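PDB 2ZYM: solute-binding protein from Thermoactinomyces vulgaris, which probably binds cyclodextrins and related maltose-type sugars outside the cell and delivers them for uptake across the membrane. Local coordinates for residues A[95-100]-A[284-289]. Numbering follows the deposited sequence.
Sequences QPIQVD and WYLSAY
Gln95 meets Leu286 where the chain of strand 94-95 and the loop after it lie antiparallel beside strand 278-287, in the sheet of one lobe of this periplasmic-binding-protein-type fold. One direct backbone hydrogen bond joins them: Gln95 N donates to Leu286 O over 3.0 Å, with an N-H...O angle of 167° that makes it nearly straight. A water forms a second link between the same two residues, donating to Gln95 O at 2.8 Å and accepting from Leu286 N at 2.8 Å. From here segment 95-100 runs on to helix 101-104.

The Gln95 side chain can be followed outward. Its first carbon faces the backbone of the neighbouring residue, Gln95 CB lying 4.2 Å from Ala288 CA. With chi1 at 55°, Gln95 CG sits between the backbone N and carbonyl carbon and is brought to 3.7 Å from Leu286 CG. The chain then runs extended (chi2 178°), which lays Gln95 CD 3.8 Å from Leu286 CD2 and sets the amide end by the Ser287 carbonyl. Replacing Gln95 by alanine would remove CG and CD and is likely to leave Leu286 CG and CD2 without the cover these carbons give, although the backbone bond could remain.

Leu286 also reaches Ala296 and Thr297 of helix 293-303, so its side chain touches both that helix and the 95-100 segment. The backbone of Ile97 hydrogen-bonds with Leu121 of strand 120-129, tying the same segment to another strand of the sheet. Further along the second segment, Ser287 OG accepts from Tyr289 N, 3.0 Å away, forming an ST turn. The remaining apolar contact across the two segments is made by a single methyl: CG2 of Ile97 rests 3.8 Å from Leu286 CB.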
loop_
_atom_site.group_PDB
_atom_site.type_symbol
_atom_site.label_atom_id
_atom_site.label_comp_id
_atom_site.label_asym_id
_atom_site.label_seq_id
_atom_site.Cartn_x
_atom_site.Cartn_y
_atom_site.Cartn_z
ATOM N N GLN A 95 10.925 6.008 16.820
ATOM C CA GLN A 95 10.617 6.043 18.246
ATOM C C GLN A 95 9.104 6.172 18.447
ATOM O O GLN A 95 8.422 6.767 17.609
ATOM C CB GLN A 95 11.361 7.193 18.938
ATOM C CG GLN A 95 11.127 8.573 18.328
ATOM C CD GLN A 95 11.847 9.684 19.074
ATOM O OE1 GLN A 95 12.713 10.358 18.517
ATOM N NE2 GLN A 95 11.487 9.884 20.339
ATOM N N PRO A 96 8.572 5.605 19.548
ATOM C CA PRO A 96 7.142 5.763 19.823
ATOM C C PRO A 96 6.743 7.226 20.002
ATOM O O PRO A 96 7.567 8.052 20.408
ATOM C CB PRO A 96 6.935 4.983 21.128
ATOM C CG PRO A 96 8.281 4.794 21.703
ATOM C CD PRO A 96 9.244 4.784 20.570
ATOM N N ILE A 97 5.490 7.538 19.689
ATOM C CA ILE A 97 4.996 8.913 19.740
ATOM C C ILE A 97 4.140 9.167 20.982
ATOM O O ILE A 97 3.409 8.285 21.438
ATOM C CB ILE A 97 4.238 9.300 18.444
ATOM C CG1 ILE A 97 3.122 8.302 18.121
ATOM C CG2 ILE A 97 5.195 9.371 17.266
ATOM C CD1 ILE A 97 1.743 8.883 18.221
ATOM N N GLN A 98 4.245 10.377 21.525
ATOM C CA GLN A 98 3.560 10.724 22.768
ATOM C C GLN A 98 2.412 11.673 22.501
ATOM O O GLN A 98 2.614 12.865 22.246
ATOM C CB GLN A 98 4.529 11.328 23.789
ATOM C CG GLN A 98 5.946 10.769 23.736
ATOM C CD GLN A 98 6.011 9.249 23.598
ATOM O OE1 GLN A 98 5.187 8.518 24.150
ATOM N NE2 GLN A 98 6.999 8.775 22.858
ATOM N N VAL A 99 1.206 11.121 22.547
ATOM C CA VAL A 99 -0.009 11.863 22.250
ATOM C C VAL A 99 -1.073 11.544 23.295
ATOM O O VAL A 99 -1.056 10.466 23.900
ATOM C CB VAL A 99 -0.540 11.554 20.821
ATOM C CG1 VAL A 99 0.408 12.105 19.758
ATOM C CG2 VAL A 99 -0.761 10.057 20.622
ATOM N N ASP A 100 -1.984 12.490 23.512
ATOM C CA ASP A 100 -3.092 12.298 24.443
ATOM C C ASP A 100 -4.048 11.213 23.956
ATOM O O ASP A 100 -4.099 10.904 22.761
ATOM C CB ASP A 100 -3.851 13.613 24.658
ATOM C CG ASP A 100 -3.103 14.588 25.559
ATOM O OD1 ASP A 100 -1.994 14.264 26.041
ATOM O OD2 ASP A 100 -3.636 15.692 25.793
ATOM N N TRP A 284 2.237 8.879 9.542
ATOM C CA TRP A 284 3.448 9.645 9.813
ATOM C C TRP A 284 4.182 8.952 10.946
ATOM O O TRP A 284 3.562 8.572 11.939
ATOM C CB TRP A 284 3.114 11.071 10.255
ATOM C CG TRP A 284 2.671 12.004 9.171
ATOM C CD1 TRP A 284 1.472 12.653 9.092
ATOM C CD2 TRP A 284 3.424 12.408 8.022
ATOM N NE1 TRP A 284 1.430 13.436 7.960
ATOM C CE2 TRP A 284 2.614 13.303 7.285
ATOM C CE3 TRP A 284 4.704 12.102 7.540
ATOM C CZ2 TRP A 284 3.041 13.893 6.089
ATOM C CZ3 TRP A 284 5.125 12.688 6.349
ATOM C CH2 TRP A 284 4.295 13.571 5.639
ATOM N N TYR A 285 5.495 8.790 10.806
ATOM C CA TYR A 285 6.313 8.239 11.886
ATOM C C TYR A 285 7.377 9.229 12.332
ATOM O O TYR A 285 7.760 10.128 11.578
ATOM C CB TYR A 285 6.963 6.913 11.482
ATOM C CG TYR A 285 6.055 5.983 10.719
ATOM C CD1 TYR A 285 4.926 5.424 11.321
ATOM C CD2 TYR A 285 6.331 5.657 9.395
ATOM C CE1 TYR A 285 4.088 4.564 10.612
ATOM C CE2 TYR A 285 5.503 4.802 8.677
ATOM C CZ TYR A 285 4.383 4.263 9.286
ATOM O OH TYR A 285 3.566 3.417 8.575
ATOM N N LEU A 286 7.844 9.052 13.565
ATOM C CA LEU A 286 8.857 9.921 14.154
ATOM C C LEU A 286 10.209 9.217 14.165
ATOM O O LEU A 286 10.364 8.173 14.794
ATOM C CB LEU A 286 8.448 10.326 15.578
ATOM C CG LEU A 286 9.375 11.247 16.384
ATOM C CD1 LEU A 286 9.625 12.564 15.660
ATOM C CD2 LEU A 286 8.811 11.498 17.779
ATOM N N SER A 287 11.177 9.792 13.455
ATOM C CA SER A 287 12.529 9.244 13.402
ATOM C C SER A 287 13.168 9.178 14.787
ATOM O O SER A 287 13.071 10.124 15.574
ATOM C CB SER A 287 13.406 10.075 12.462
ATOM O OG SER A 287 14.776 9.759 12.636
ATOM N N ALA A 288 13.829 8.056 15.069
ATOM C CA ALA A 288 14.556 7.877 16.325
ATOM C C ALA A 288 15.741 8.842 16.432
ATOM O O ALA A 288 16.293 9.042 17.519
ATOM C CB ALA A 288 15.022 6.436 16.462
ATOM N N TYR A 289 16.106 9.446 15.302
ATOM C CA TYR A 289 17.251 10.355 15.217
ATOM C C TYR A 289 16.854 11.827 15.302
ATOM O O TYR A 289 17.717 12.711 15.263
ATOM C CB TYR A 289 18.032 10.099 13.923
ATOM C CG TYR A 289 18.461 8.662 13.764
ATOM C CD1 TYR A 289 19.648 8.205 14.333
ATOM C CD2 TYR A 289 17.676 7.754 13.053
ATOM C CE1 TYR A 289 20.043 6.884 14.196
ATOM C CE2 TYR A 289 18.061 6.430 12.911
ATOM C CZ TYR A 289 19.246 6.004 13.487
ATOM O OH TYR A 289 19.641 4.698 13.353
HETATM O O HOH W 1 7.451 6.664 14.987
#